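Local coordinates for superoxide dismutase (Clostridium difficile, PDB 3TJT), which probably detoxifies superoxide by dismutating it to hydrogen peroxide and oxygen at an iron-bearing active site, as a member of the iron/manganese superoxide dismutase family, at residues A[46-51]-A[68-73]; A[82-87]-A[133-138]; A[116-121]-A[187-192]; A[126-131]-A[146-151]. All blocks are in the same frame, centred on the assembly; numbering follows the deposited sequence.

Interaction 1 of 4, residues A[46-51]-A[68-73]; sequences LEKYPE and PKDIAT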
loop_
_atom_site.group_PDB
_atom_site.type_symbol
_atom_site.label_atom_id
_atom_site.label_comp_id
_atom_site.label_asym_id
_atom_site.label_seq_id
_atom_site.Cartn_x
_atom_site.Cartn_y
_atom_site.Cartn_z
ATOM N N LEU A 46 3.796 12.951 20.048
ATOM C CA LEU A 46 4.810 13.815 20.652
ATOM C C LEU A 46 4.355 14.495 21.949
ATOM O O LEU A 46 5.146 15.181 22.603
ATOM C CB LEU A 46 5.303 14.858 19.646
ATOM C CG LEU A 46 5.914 14.314 18.344
ATOM C CD1 LEU A 46 6.421 15.458 17.477
ATOM C CD2 LEU A 46 7.034 13.310 18.617
ATOM N N GLU A 47 3.096 14.299 22.329
ATOM C CA GLU A 47 2.588 14.885 23.564
ATOM C C GLU A 47 3.429 14.446 24.762
ATOM O O GLU A 47 3.609 15.196 25.715
ATOM C CB GLU A 47 1.115 14.518 23.778
ATOM C CG GLU A 47 0.178 15.193 22.790
ATOM C CD GLU A 47 -1.265 14.731 22.930
ATOM O OE1 GLU A 47 -1.600 14.093 23.953
ATOM O OE2 GLU A 47 -2.064 15.008 22.011
ATOM N N LYS A 48 3.953 13.231 24.682
ATOM C CA LYS A 48 4.775 12.643 25.738
ATOM C C LYS A 48 6.169 13.273 25.794
ATOM O O LYS A 48 6.837 13.252 26.834
ATOM C CB LYS A 48 4.899 11.141 25.479
ATOM C CG LYS A 48 5.693 10.371 26.515
ATOM C CD LYS A 48 5.682 8.884 26.197
ATOM C CE LYS A 48 6.416 8.093 27.262
ATOM N NZ LYS A 48 6.348 6.637 26.985
ATOM N N TYR A 49 6.604 13.827 24.666
ATOM C CA TYR A 49 7.936 14.420 24.550
ATOM C C TYR A 49 7.844 15.782 23.868
ATOM O O TYR A 49 8.301 15.945 22.733
ATOM C CB TYR A 49 8.839 13.523 23.700
ATOM C CG TYR A 49 9.042 12.103 24.194
ATOM C CD1 TYR A 49 9.890 11.831 25.264
ATOM C CD2 TYR A 49 8.431 11.027 23.556
ATOM C CE1 TYR A 49 10.102 10.533 25.699
ATOM C CE2 TYR A 49 8.639 9.720 23.987
ATOM C CZ TYR A 49 9.475 9.485 25.060
ATOM O OH TYR A 49 9.692 8.198 25.495
ATOM N N PRO A 50 7.245 16.766 24.549
ATOM C CA PRO A 50 6.896 18.024 23.876
ATOM C C PRO A 50 8.091 18.803 23.327
ATOM O O PRO A 50 7.898 19.654 22.459
ATOM C CB PRO A 50 6.177 18.833 24.966
ATOM C CG PRO A 50 6.538 18.160 26.261
ATOM C CD PRO A 50 6.742 16.715 25.932
ATOM N N GLU A 51 9.304 18.531 23.801
ATOM C CA GLU A 51 10.459 19.214 23.220
ATOM C C GLU A 51 10.626 18.866 21.738
ATOM O O GLU A 51 11.238 19.617 20.983
ATOM C CB GLU A 51 11.744 18.910 23.991
ATOM C CG GLU A 51 12.188 17.464 23.926
ATOM C CD GLU A 51 13.192 17.136 25.024
ATOM O OE1 GLU A 51 14.375 17.518 24.882
ATOM O OE2 GLU A 51 12.792 16.517 26.034
ATOM N N PRO A 68 13.495 8.467 21.119
ATOM C CA PRO A 68 13.103 7.488 22.141
ATOM C C PRO A 68 12.424 6.270 21.502
ATOM O O PRO A 68 11.609 6.413 20.587
ATOM C CB PRO A 68 12.127 8.269 23.017
ATOM C CG PRO A 68 12.552 9.698 22.859
ATOM C CD PRO A 68 13.023 9.827 21.438
ATOM N N LYS A 69 12.775 5.081 21.983
ATOM C CA LYS A 69 12.370 3.830 21.348
ATOM C C LYS A 69 10.863 3.704 21.159
ATOM O O LYS A 69 10.409 3.132 20.167
ATOM C CB LYS A 69 12.877 2.630 22.160
ATOM C CG LYS A 69 14.398 2.514 22.214
ATOM C CD LYS A 69 14.965 2.273 20.825
ATOM C CE LYS A 69 16.487 2.307 20.816
ATOM N NZ LYS A 69 17.013 2.455 19.426
ATOM N N ASP A 70 10.090 4.234 22.099
ATOM C CA ASP A 70 8.652 3.976 22.103
ATOM C C ASP A 70 7.883 4.748 21.025
ATOM O O ASP A 70 6.745 4.406 20.712
ATOM C CB ASP A 70 8.043 4.242 23.487
ATOM C CG ASP A 70 8.139 5.699 23.902
ATOM O OD1 ASP A 70 9.243 6.280 23.820
ATOM O OD2 ASP A 70 7.112 6.260 24.336
ATOM N N ILE A 71 8.503 5.769 20.442
ATOM C CA ILE A 71 7.834 6.534 19.393
ATOM C C ILE A 71 8.533 6.477 18.033
ATOM O O ILE A 71 8.063 7.082 17.074
ATOM C CB ILE A 71 7.669 8.016 19.780
ATOM C CG1 ILE A 71 9.045 8.668 19.985
ATOM C CG2 ILE A 71 6.784 8.149 21.003
ATOM C CD1 ILE A 71 9.012 10.208 20.075
ATOM N N ALA A 72 9.644 5.757 17.940
ATOM C CA ALA A 72 10.438 5.775 16.718
ATOM C C ALA A 72 9.628 5.390 15.480
ATOM O O ALA A 72 9.693 6.056 14.445
ATOM C CB ALA A 72 11.657 4.876 16.855
ATOM N N THR A 73 8.867 4.308 15.584
ATOM C CA THR A 73 8.104 3.831 14.436
ATOM C C THR A 73 6.950 4.768 14.095
ATOM O O THR A 73 6.718 5.077 12.926
ATOM C CB THR A 73 7.581 2.398 14.670
ATOM O OG1 THR A 73 8.696 1.503 14.710
ATOM C CG2 THR A 73 6.652 1.971 13.545
#
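Y49 spans the gap between the turn at 46-49 and the residues leading into helix 72-90; its ring meets I71 and P68 and its hydroxyl D70. The side chain leaves a type I beta turn, closed by the bond from Y49 N to L46 O, with CB directed at the other segment. Beyond CG, the CD2 corner lies 3.6 Å from I71 CD1, a methyl that also touches L46 CD2. CE2 follows, with I71 CG2 beside it in the plane of the ring. On the CE1 side the proline slides past over one face: P68 CG stands 3.9 Å from the ring centroid, 16° off the normal, a CH-pi contact. K48 CG covers the opposite face near its rim, so the ring is sandwiched by aliphatic carbons. At the tip, Y49 OH donates a short 2.6 Å hydrogen bond to D70 OD1 on the syn side, tilted about 25° out of the carboxylate plane. K48, fully extended with CG anti to the backbone N (chi1 -178°), forms a salt bridge, NZ to D70 OD2 2.8 Å, with NZ above that plane. Both oxygens of D70 are therefore gripped, which would favour the charged carboxylate. This tyrosine-aspartate-lysine group ties the loop after helix 24-46 to the start of helix 72-90, at one end of the alpha-hairpin domain of iron/manganese superoxide dismutases.

Interaction 2 of 4, residues A[82-87]-A[133-138]; sequences AYNHKF and WAWLVA. With FE (Fe (III) ion), chain B.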
loop_
_atom_site.group_PDB
_atom_site.type_symbol
_atom_site.label_atom_id
_atom_site.label_comp_id
_atom_site.label_asym_id
_atom_site.label_seq_id
_atom_site.Cartn_x
_atom_site.Cartn_y
_atom_site.Cartn_z
ATOM N N ALA A 82 3.529 13.320 6.926
ATOM C CA ALA A 82 3.385 14.772 6.959
ATOM C C ALA A 82 4.381 15.451 6.028
ATOM O O ALA A 82 4.017 16.335 5.251
ATOM C CB ALA A 82 3.536 15.292 8.382
ATOM N N TYR A 83 5.640 15.038 6.108
ATOM C CA TYR A 83 6.668 15.628 5.264
ATOM C C TYR A 83 6.388 15.353 3.790
ATOM O O TYR A 83 6.437 16.264 2.956
ATOM C CB TYR A 83 8.056 15.092 5.632
ATOM C CG TYR A 83 9.145 15.755 4.823
ATOM C CD1 TYR A 83 9.697 16.957 5.236
ATOM C CD2 TYR A 83 9.595 15.195 3.635
ATOM C CE1 TYR A 83 10.681 17.580 4.496
ATOM C CE2 TYR A 83 10.575 15.820 2.881
ATOM C CZ TYR A 83 11.115 17.007 3.324
ATOM O OH TYR A 83 12.091 17.632 2.584
ATOM N N ASN A 84 6.107 14.092 3.467
ATOM C CA ASN A 84 5.945 13.689 2.080
ATOM C C ASN A 84 4.764 14.399 1.407
ATOM O O ASN A 84 4.844 14.785 0.243
ATOM C CB ASN A 84 5.782 12.165 1.958
ATOM C CG ASN A 84 7.055 11.398 2.298
ATOM O OD1 ASN A 84 8.154 11.962 2.339
ATOM N ND2 ASN A 84 6.910 10.091 2.536
ATOM N N HIS A 85 3.663 14.553 2.130
ATOM C CA HIS A 85 2.486 15.170 1.530
ATOM C C HIS A 85 2.658 16.671 1.366
ATOM O O HIS A 85 2.265 17.227 0.341
ATOM C CB HIS A 85 1.218 14.811 2.307
ATOM C CG HIS A 85 0.783 13.405 2.057
ATOM N ND1 HIS A 85 1.319 12.332 2.740
ATOM C CD2 HIS A 85 -0.063 12.884 1.136
ATOM C CE1 HIS A 85 0.788 11.212 2.278
ATOM N NE2 HIS A 85 -0.049 11.520 1.302
ATOM N N LYS A 86 3.247 17.328 2.357
ATOM C CA LYS A 86 3.538 18.750 2.198
ATOM C C LYS A 86 4.387 18.937 0.943
ATOM O O LYS A 86 4.096 19.799 0.100
ATOM C CB LYS A 86 4.260 19.327 3.421
ATOM C CG LYS A 86 4.476 20.844 3.302
ATOM C CD LYS A 86 5.513 21.375 4.287
ATOM C CE LYS A 86 5.138 21.083 5.714
ATOM N NZ LYS A 86 6.119 21.664 6.682
ATOM N N PHE A 87 5.422 18.113 0.810
ATOM C CA PHE A 87 6.317 18.157 -0.342
ATOM C C PHE A 87 5.565 17.901 -1.650
ATOM O O PHE A 87 5.745 18.615 -2.640
ATOM C CB PHE A 87 7.445 17.116 -0.174
ATOM C CG PHE A 87 8.414 17.087 -1.313
ATOM C CD1 PHE A 87 9.590 17.823 -1.256
ATOM C CD2 PHE A 87 8.153 16.342 -2.446
ATOM C CE1 PHE A 87 10.482 17.801 -2.304
ATOM C CE2 PHE A 87 9.044 16.329 -3.509
ATOM C CZ PHE A 87 10.207 17.058 -3.438
ATOM N N TRP A 133 6.475 5.610 -2.886
ATOM C CA TRP A 133 6.786 6.867 -3.576
ATOM C C TRP A 133 7.922 6.641 -4.562
ATOM O O TRP A 133 8.800 5.810 -4.325
ATOM C CB TRP A 133 7.253 7.918 -2.559
ATOM C CG TRP A 133 6.201 8.367 -1.614
ATOM C CD1 TRP A 133 5.736 7.694 -0.521
ATOM C CD2 TRP A 133 5.477 9.601 -1.665
ATOM N NE1 TRP A 133 4.761 8.426 0.103
ATOM C CE2 TRP A 133 4.581 9.602 -0.577
ATOM C CE3 TRP A 133 5.506 10.708 -2.519
ATOM C CZ2 TRP A 133 3.715 10.664 -0.319
ATOM C CZ3 TRP A 133 4.642 11.770 -2.261
ATOM C CH2 TRP A 133 3.760 11.738 -1.173
ATOM N N ALA A 134 7.918 7.386 -5.667
ATOM C CA ALA A 134 9.087 7.440 -6.544
ATOM C C ALA A 134 9.687 8.835 -6.446
ATOM O O ALA A 134 8.954 9.819 -6.404
ATOM C CB ALA A 134 8.710 7.132 -7.985
ATOM N N TRP A 135 11.016 8.916 -6.419
ATOM C CA TRP A 135 11.693 10.187 -6.161
ATOM C C TRP A 135 12.805 10.476 -7.165
ATOM O O TRP A 135 13.518 9.567 -7.597
ATOM C CB TRP A 135 12.350 10.178 -4.767
ATOM C CG TRP A 135 11.450 9.837 -3.605
ATOM C CD1 TRP A 135 11.286 8.604 -3.026
ATOM C CD2 TRP A 135 10.613 10.737 -2.883
ATOM N NE1 TRP A 135 10.398 8.691 -1.977
ATOM C CE2 TRP A 135 9.964 9.988 -1.873
ATOM C CE3 TRP A 135 10.348 12.111 -2.987
ATOM C CZ2 TRP A 135 9.065 10.560 -0.986
ATOM C CZ3 TRP A 135 9.455 12.681 -2.096
ATOM C CH2 TRP A 135 8.817 11.906 -1.108
ATOM N N LEU A 136 12.951 11.751 -7.525
ATOM C CA LEU A 136 14.209 12.241 -8.091
ATOM C C LEU A 136 14.940 12.864 -6.916
ATOM O O LEU A 136 14.413 13.762 -6.250
ATOM C CB LEU A 136 13.958 13.290 -9.181
ATOM C CG LEU A 136 15.194 14.035 -9.704
ATOM C CD1 LEU A 136 16.111 13.073 -10.444
ATOM C CD2 LEU A 136 14.782 15.195 -10.603
ATOM N N VAL A 137 16.146 12.377 -6.631
ATOM C CA VAL A 137 16.870 12.846 -5.461
ATOM C C VAL A 137 18.270 13.322 -5.840
ATOM O O VAL A 137 18.788 12.964 -6.892
ATOM C CB VAL A 137 16.998 11.753 -4.380
ATOM C CG1 VAL A 137 15.616 11.328 -3.862
ATOM C CG2 VAL A 137 17.780 10.559 -4.917
ATOM N N ALA A 138 18.859 14.134 -4.971
ATOM C CA ALA A 138 20.227 14.604 -5.174
ATOM C C ALA A 138 21.077 14.310 -3.947
ATOM O O ALA A 138 20.612 14.426 -2.806
ATOM C CB ALA A 138 20.238 16.092 -5.459
HETATM FE FE FE B . -0.754 10.048 -0.220
HETATM O O HOH W 1 0.742 8.537 0.455
#
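H85 and W133 meet beside the iron of the superoxide dismutase active site, where helix 72-90 of the alpha-hairpin domain packs on strand 132-138 of the C-terminal domain. H85 NE2 binds the iron(III) at 2.2 Å; H30, D167, H171 and a water complete the coordination. The indole edge of W133 points into one face of the imidazole in a T-shaped pair, with planes at 84° and W133 CZ2 4.0 Å from H85 CE1. On the far side of the ring from the metal bond, H85 ND1 hydrogen-bonds to G81 O one turn back in the helix, so the imidazole is held at both nitrogens.

N84 forms the next layer. Its CB sits over the six-membered ring of W133, 3.4 Å from CZ2, and W135 CH2 touches that indole's face as well. With CG anti to its carbonyl carbon (chi1 -69°), the amide of N84 lies alongside the place where the indoles meet, OD1 3.5 Å from W135 CH2, while ND2 shares Q152 OE1 with the adjacent W133 NE1. That shared acceptor links the orientation of the amide to that of the indole flanking the iron ligand.

Farther out, W135 turns its edge toward the face of F87 in an offset edge-to-face pair, the planes 63° apart, while its NE1 is bonded to T149 OG1. W135 CZ3 makes the closest approach in this pair, 3.9 Å from F87 CD2.

Interaction 3 of 4, residues A[116-121]-A[187-192]; sequences KFKQEF and NWFNVV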
loop_
_atom_site.group_PDB
_atom_site.type_symbol
_atom_site.label_atom_id
_atom_site.label_comp_id
_atom_site.label_asym_id
_atom_site.label_seq_id
_atom_site.Cartn_x
_atom_site.Cartn_y
_atom_site.Cartn_z
ATOM N N LYS A 116 15.033 10.478 -21.312
ATOM C CA LYS A 116 15.572 9.296 -20.640
ATOM C C LYS A 116 15.285 9.344 -19.144
ATOM O O LYS A 116 14.946 8.325 -18.535
ATOM C CB LYS A 116 17.074 9.157 -20.892
ATOM C CG LYS A 116 17.411 8.625 -22.276
ATOM C CD LYS A 116 18.909 8.664 -22.526
ATOM C CE LYS A 116 19.246 8.093 -23.891
ATOM N NZ LYS A 116 20.703 8.217 -24.184
ATOM N N PHE A 117 15.430 10.526 -18.552
ATOM C CA PHE A 117 15.053 10.720 -17.158
ATOM C C PHE A 117 13.580 10.346 -16.942
ATOM O O PHE A 117 13.232 9.626 -15.996
ATOM C CB PHE A 117 15.245 12.172 -16.714
ATOM C CG PHE A 117 14.333 12.558 -15.589
ATOM C CD1 PHE A 117 14.554 12.071 -14.311
ATOM C CD2 PHE A 117 13.215 13.350 -15.818
ATOM C CE1 PHE A 117 13.696 12.389 -13.271
ATOM C CE2 PHE A 117 12.348 13.668 -14.782
ATOM C CZ PHE A 117 12.592 13.191 -13.506
ATOM N N LYS A 118 12.715 10.859 -17.811
ATOM C CA LYS A 118 11.278 10.631 -17.676
ATOM C C LYS A 118 10.926 9.146 -17.783
ATOM O O LYS A 118 10.117 8.640 -17.009
ATOM C CB LYS A 118 10.505 11.442 -18.724
ATOM C CG LYS A 118 8.996 11.401 -18.544
ATOM C CD LYS A 118 8.301 12.346 -19.521
ATOM C CE LYS A 118 6.783 12.266 -19.385
ATOM N NZ LYS A 118 6.101 13.144 -20.377
ATOM N N GLN A 119 11.520 8.447 -18.746
ATOM C CA GLN A 119 11.238 7.021 -18.909
ATOM C C GLN A 119 11.644 6.226 -17.673
ATOM O O GLN A 119 10.924 5.316 -17.255
ATOM C CB GLN A 119 11.937 6.457 -20.146
ATOM C CG GLN A 119 11.349 6.981 -21.452
ATOM C CD GLN A 119 12.027 6.397 -22.680
ATOM O OE1 GLN A 119 12.761 5.410 -22.589
ATOM N NE2 GLN A 119 11.774 7.003 -23.840
ATOM N N GLU A 120 12.790 6.576 -17.088
ATOM C CA GLU A 120 13.270 5.883 -15.893
ATOM C C GLU A 120 12.388 6.176 -14.689
ATOM O O GLU A 120 12.068 5.277 -13.910
ATOM C CB GLU A 120 14.732 6.233 -15.576
ATOM C CG GLU A 120 15.289 5.468 -14.369
ATOM C CD GLU A 120 16.751 5.797 -14.061
ATOM O OE1 GLU A 120 17.440 6.385 -14.928
ATOM O OE2 GLU A 120 17.208 5.471 -12.944
ATOM N N PHE A 121 11.987 7.430 -14.531
ATOM C CA PHE A 121 11.118 7.792 -13.419
ATOM C C PHE A 121 9.784 7.053 -13.535
ATOM O O PHE A 121 9.274 6.493 -12.551
ATOM C CB PHE A 121 10.889 9.305 -13.381
ATOM C CG PHE A 121 10.157 9.771 -12.159
ATOM C CD1 PHE A 121 10.854 10.218 -11.049
ATOM C CD2 PHE A 121 8.770 9.749 -12.116
ATOM C CE1 PHE A 121 10.183 10.641 -9.916
ATOM C CE2 PHE A 121 8.084 10.170 -10.993
ATOM C CZ PHE A 121 8.789 10.613 -9.885
ATOM N N ASN A 187 0.061 11.116 -16.731
ATOM C CA ASN A 187 -0.664 12.377 -16.608
ATOM C C ASN A 187 -0.048 13.329 -15.597
ATOM O O ASN A 187 -0.154 14.545 -15.736
ATOM C CB ASN A 187 -2.130 12.129 -16.270
ATOM C CG ASN A 187 -2.984 11.973 -17.507
ATOM O OD1 ASN A 187 -2.551 12.305 -18.611
ATOM N ND2 ASN A 187 -4.194 11.468 -17.335
ATOM N N TRP A 188 0.601 12.773 -14.579
ATOM C CA TRP A 188 1.145 13.591 -13.506
ATOM C C TRP A 188 2.218 14.562 -14.003
ATOM O O TRP A 188 2.394 15.644 -13.441
ATOM C CB TRP A 188 1.695 12.691 -12.400
ATOM C CG TRP A 188 2.311 13.417 -11.253
ATOM C CD1 TRP A 188 1.665 14.096 -10.266
ATOM C CD2 TRP A 188 3.712 13.498 -10.948
ATOM N NE1 TRP A 188 2.576 14.605 -9.369
ATOM C CE2 TRP A 188 3.838 14.254 -9.770
ATOM C CE3 TRP A 188 4.865 12.999 -11.560
ATOM C CZ2 TRP A 188 5.073 14.524 -9.183
ATOM C CZ3 TRP A 188 6.096 13.273 -10.978
ATOM C CH2 TRP A 188 6.188 14.032 -9.805
ATOM N N PHE A 189 2.939 14.173 -15.041
ATOM C CA PHE A 189 3.994 15.031 -15.569
ATOM C C PHE A 189 3.460 16.362 -16.110
ATOM O O PHE A 189 4.208 17.326 -16.243
ATOM C CB PHE A 189 4.860 14.282 -16.585
ATOM C CG PHE A 189 5.961 13.489 -15.935
ATOM C CD1 PHE A 189 7.186 14.074 -15.677
ATOM C CD2 PHE A 189 5.747 12.186 -15.524
ATOM C CE1 PHE A 189 8.197 13.361 -15.048
ATOM C CE2 PHE A 189 6.749 11.468 -14.896
ATOM C CZ PHE A 189 7.977 12.060 -14.657
ATOM N N ASN A 190 2.157 16.421 -16.389
ATOM C CA ASN A 190 1.545 17.689 -16.791
ATOM C C ASN A 190 1.427 18.694 -15.653
ATOM O O ASN A 190 1.254 19.887 -15.895
ATOM C CB ASN A 190 0.166 17.450 -17.411
ATOM C CG ASN A 190 0.246 16.652 -18.687
ATOM O OD1 ASN A 190 -0.095 15.468 -18.720
ATOM N ND2 ASN A 190 0.724 17.288 -19.744
ATOM N N VAL A 191 1.512 18.224 -14.411
ATOM C CA VAL A 191 1.366 19.131 -13.273
ATOM C C VAL A 191 2.623 19.282 -12.417
ATOM O O VAL A 191 2.599 19.998 -11.426
ATOM C CB VAL A 191 0.185 18.761 -12.353
ATOM C CG1 VAL A 191 -1.138 18.814 -13.124
ATOM C CG2 VAL A 191 0.393 17.391 -11.721
ATOM N N VAL A 192 3.707 18.613 -12.784
ATOM C CA VAL A 192 4.956 18.799 -12.035
ATOM C C VAL A 192 5.368 20.269 -12.048
ATOM O O VAL A 192 5.378 20.910 -13.105
ATOM C CB VAL A 192 6.101 17.950 -12.604
ATOM C CG1 VAL A 192 7.430 18.310 -11.907
ATOM C CG2 VAL A 192 5.803 16.468 -12.445
#
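F189 lays one face of its ring against the K118 chain and turns its rim to F121 and F117 of helix 114-127. F189 CZ comes 3.5 Å from F121 CD2, and the two ring planes are nearly perpendicular at 89°. F121 CD2 lies at the rim of F189, close to its plane; F117 CE2 occupies another position on the same rim, at 4.2 Å from F189 CE1. F121 also reaches W188: those planes are within 13° of parallel but slid apart so that the rings barely overlap, and F121 CE2 touches W188 CZ3 at 3.7 Å. F121 CG, anti to its backbone N (chi1 -172°), carries the ring out to both partners.

The CH-pi component comes from K118. Its extended chain runs across the F189 ring in the opposite direction, with CG over the centre, 4.1 Å from the centroid, and CE 3.8 Å from F189 CG. W188 CE3 lies over the other face.

No hydrogen bond joins the two segments. F121 and W188 extend inward to strand 161-167, both touching L166, and the side chain of W188 is about 11 Å from the iron. F121, W188 and F189 thus form an aromatic cluster that packs helix 114-127 against residues 188-189, where the chain leaves the helix beginning at 181, in the C-terminal domain of iron/manganese superoxide dismutases with its three-stranded antiparallel sheet.

Interaction 4 of 4, residues A[126-131]-A[146-151]; sequences LDVFGS and IMTTPN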
loop_
_atom_site.group_PDB
_atom_site.type_symbol
_atom_site.label_atom_id
_atom_site.label_comp_id
_atom_site.label_asym_id
_atom_site.label_seq_id
_atom_site.Cartn_x
_atom_site.Cartn_y
_atom_site.Cartn_z
ATOM N N LEU A 126 6.049 2.939 -11.664
ATOM C CA LEU A 126 5.149 1.846 -12.024
ATOM C C LEU A 126 5.480 0.577 -11.255
ATOM O O LEU A 126 4.593 -0.203 -10.917
ATOM C CB LEU A 126 5.220 1.571 -13.526
ATOM C CG LEU A 126 4.203 0.558 -14.057
ATOM C CD1 LEU A 126 2.809 1.163 -14.013
ATOM C CD2 LEU A 126 4.568 0.105 -15.473
ATOM N N ASP A 127 6.763 0.378 -10.974
ATOM C CA ASP A 127 7.228 -0.869 -10.372
ATOM C C ASP A 127 7.182 -0.909 -8.835
ATOM O O ASP A 127 7.453 -1.951 -8.239
ATOM C CB ASP A 127 8.642 -1.205 -10.865
ATOM C CG ASP A 127 8.678 -1.620 -12.332
ATOM O OD1 ASP A 127 7.604 -1.799 -12.951
ATOM O OD2 ASP A 127 9.795 -1.769 -12.876
ATOM N N VAL A 128 6.843 0.202 -8.185
ATOM C CA VAL A 128 6.700 0.185 -6.738
ATOM C C VAL A 128 5.634 -0.843 -6.388
ATOM O O VAL A 128 4.512 -0.784 -6.909
ATOM C CB VAL A 128 6.284 1.557 -6.166
ATOM C CG1 VAL A 128 5.864 1.421 -4.714
ATOM C CG2 VAL A 128 7.434 2.570 -6.307
ATOM N N PHE A 129 5.990 -1.801 -5.534
ATOM C CA PHE A 129 5.052 -2.858 -5.162
ATOM C C PHE A 129 4.466 -2.584 -3.792
ATOM O O PHE A 129 5.193 -2.500 -2.799
ATOM C CB PHE A 129 5.718 -4.237 -5.170
ATOM C CG PHE A 129 4.735 -5.360 -5.059
ATOM C CD1 PHE A 129 4.039 -5.787 -6.180
ATOM C CD2 PHE A 129 4.471 -5.958 -3.838
ATOM C CE1 PHE A 129 3.099 -6.819 -6.087
ATOM C CE2 PHE A 129 3.539 -6.994 -3.730
ATOM C CZ PHE A 129 2.848 -7.416 -4.854
ATOM N N GLY A 130 3.144 -2.452 -3.734
ATOM C CA GLY A 130 2.493 -2.028 -2.517
ATOM C C GLY A 130 2.410 -0.511 -2.517
ATOM O O GLY A 130 2.340 0.105 -3.589
ATOM N N SER A 131 2.427 0.076 -1.328
ATOM C CA SER A 131 2.331 1.530 -1.150
ATOM C C SER A 131 3.717 2.149 -1.163
ATOM O O SER A 131 4.668 1.568 -0.630
ATOM C CB SER A 131 1.667 1.865 0.191
ATOM O OG SER A 131 0.344 1.317 0.286
ATOM N N ILE A 146 17.312 8.365 -9.437
ATOM C CA ILE A 146 15.923 8.031 -9.132
ATOM C C ILE A 146 15.884 6.863 -8.145
ATOM O O ILE A 146 16.626 5.892 -8.302
ATOM C CB ILE A 146 15.153 7.678 -10.409
ATOM C CG1 ILE A 146 14.983 8.941 -11.262
ATOM C CG2 ILE A 146 13.789 7.078 -10.063
ATOM C CD1 ILE A 146 14.600 8.667 -12.691
ATOM N N MET A 147 15.057 6.977 -7.110
ATOM C CA MET A 147 14.906 5.893 -6.138
ATOM C C MET A 147 13.460 5.833 -5.678
ATOM O O MET A 147 12.696 6.777 -5.870
ATOM C CB MET A 147 15.789 6.135 -4.912
ATOM C CG MET A 147 15.234 7.250 -4.005
ATOM S SD MET A 147 16.090 7.423 -2.445
ATOM C CE MET A 147 15.599 5.919 -1.601
ATOM N N THR A 148 13.082 4.724 -5.056
ATOM C CA THR A 148 11.748 4.628 -4.471
ATOM C C THR A 148 11.834 4.375 -2.968
ATOM O O THR A 148 12.869 3.933 -2.454
ATOM C CB THR A 148 10.916 3.513 -5.136
ATOM O OG1 THR A 148 11.516 2.240 -4.861
ATOM C CG2 THR A 148 10.861 3.724 -6.633
ATOM N N THR A 149 10.758 4.691 -2.262
ATOM C CA THR A 149 10.638 4.350 -0.848
ATOM C C THR A 149 9.291 3.677 -0.606
ATOM O O THR A 149 8.303 3.979 -1.291
ATOM C CB THR A 149 10.726 5.581 0.078
ATOM O OG1 THR A 149 9.705 6.529 -0.278
ATOM C CG2 THR A 149 12.117 6.248 0.006
ATOM N N PRO A 150 9.241 2.756 0.367
ATOM C CA PRO A 150 7.960 2.127 0.711
ATOM C C PRO A 150 7.172 2.941 1.719
ATOM O O PRO A 150 7.755 3.658 2.530
ATOM C CB PRO A 150 8.394 0.817 1.376
ATOM C CG PRO A 150 9.704 1.186 2.051
ATOM C CD PRO A 150 10.374 2.182 1.126
ATOM N N ASN A 151 5.847 2.808 1.685
ATOM C CA ASN A 151 4.998 3.408 2.702
ATOM C C ASN A 151 5.243 4.913 2.826
ATOM O O ASN A 151 5.113 5.607 1.828
ATOM C CB ASN A 151 5.129 2.635 4.016
ATOM C CG ASN A 151 4.818 1.164 3.822
ATOM O OD1 ASN A 151 3.897 0.828 3.074
ATOM N ND2 ASN A 151 5.603 0.280 4.449
HETATM O O HOH W 2 2.787 -1.175 1.358
#
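V128 and T148 lie side by side, their side chains running past each other in opposite directions. The meeting is methyl to methyl, V128 CG2 to T148 CG2 at 3.6 Å. With OG1 between the backbone N and the carbonyl carbon (chi1 65°), T148 turns its methyl to V128.

At the other end the backbones approach. N151 N donates to S131 O at 2.9 Å in a nearly straight bond of 170°, although the donor stands well above the carbonyl plane; P150 CA adds a CA-H...O contact to the same oxygen. CB of N151 points away from S131, yet the amide swings back so that OD1 lies 3.8 Å from S131 CB. A water bridges further, accepting from S131 N and donating to N151 OD1.

S131 OG hydrogen-bonds to S131 OG of the second subunit, placing this end at the dimer interface. Within its own chain, the contact lays the connection from helix 114-127 to strand 132-138 along strand 144-150, an outer strand of the sheet.

Interaction 2 forms the buried centre, with its midpoint about 2 Å from that of the chain, and it alone joins the two domains and includes an iron ligand. Interaction 1 shares helix 72-90 with it but is only partly buried, far from the centre, and adds a salt bridge and a tyrosine hydrogen bond to its apolar packing. Interactions 3 and 4 both draw on helix 114-127: the former is buried and wholly aromatic or aliphatic, the latter mixes methyl packing with backbone and water-mediated bonds near the second subunit. They meet through I146 CD1, which packs on F121 N. Interactions 2 and 4 join through neighbouring strands, whereas 2 and 3 pack through F121 against strand 132-138.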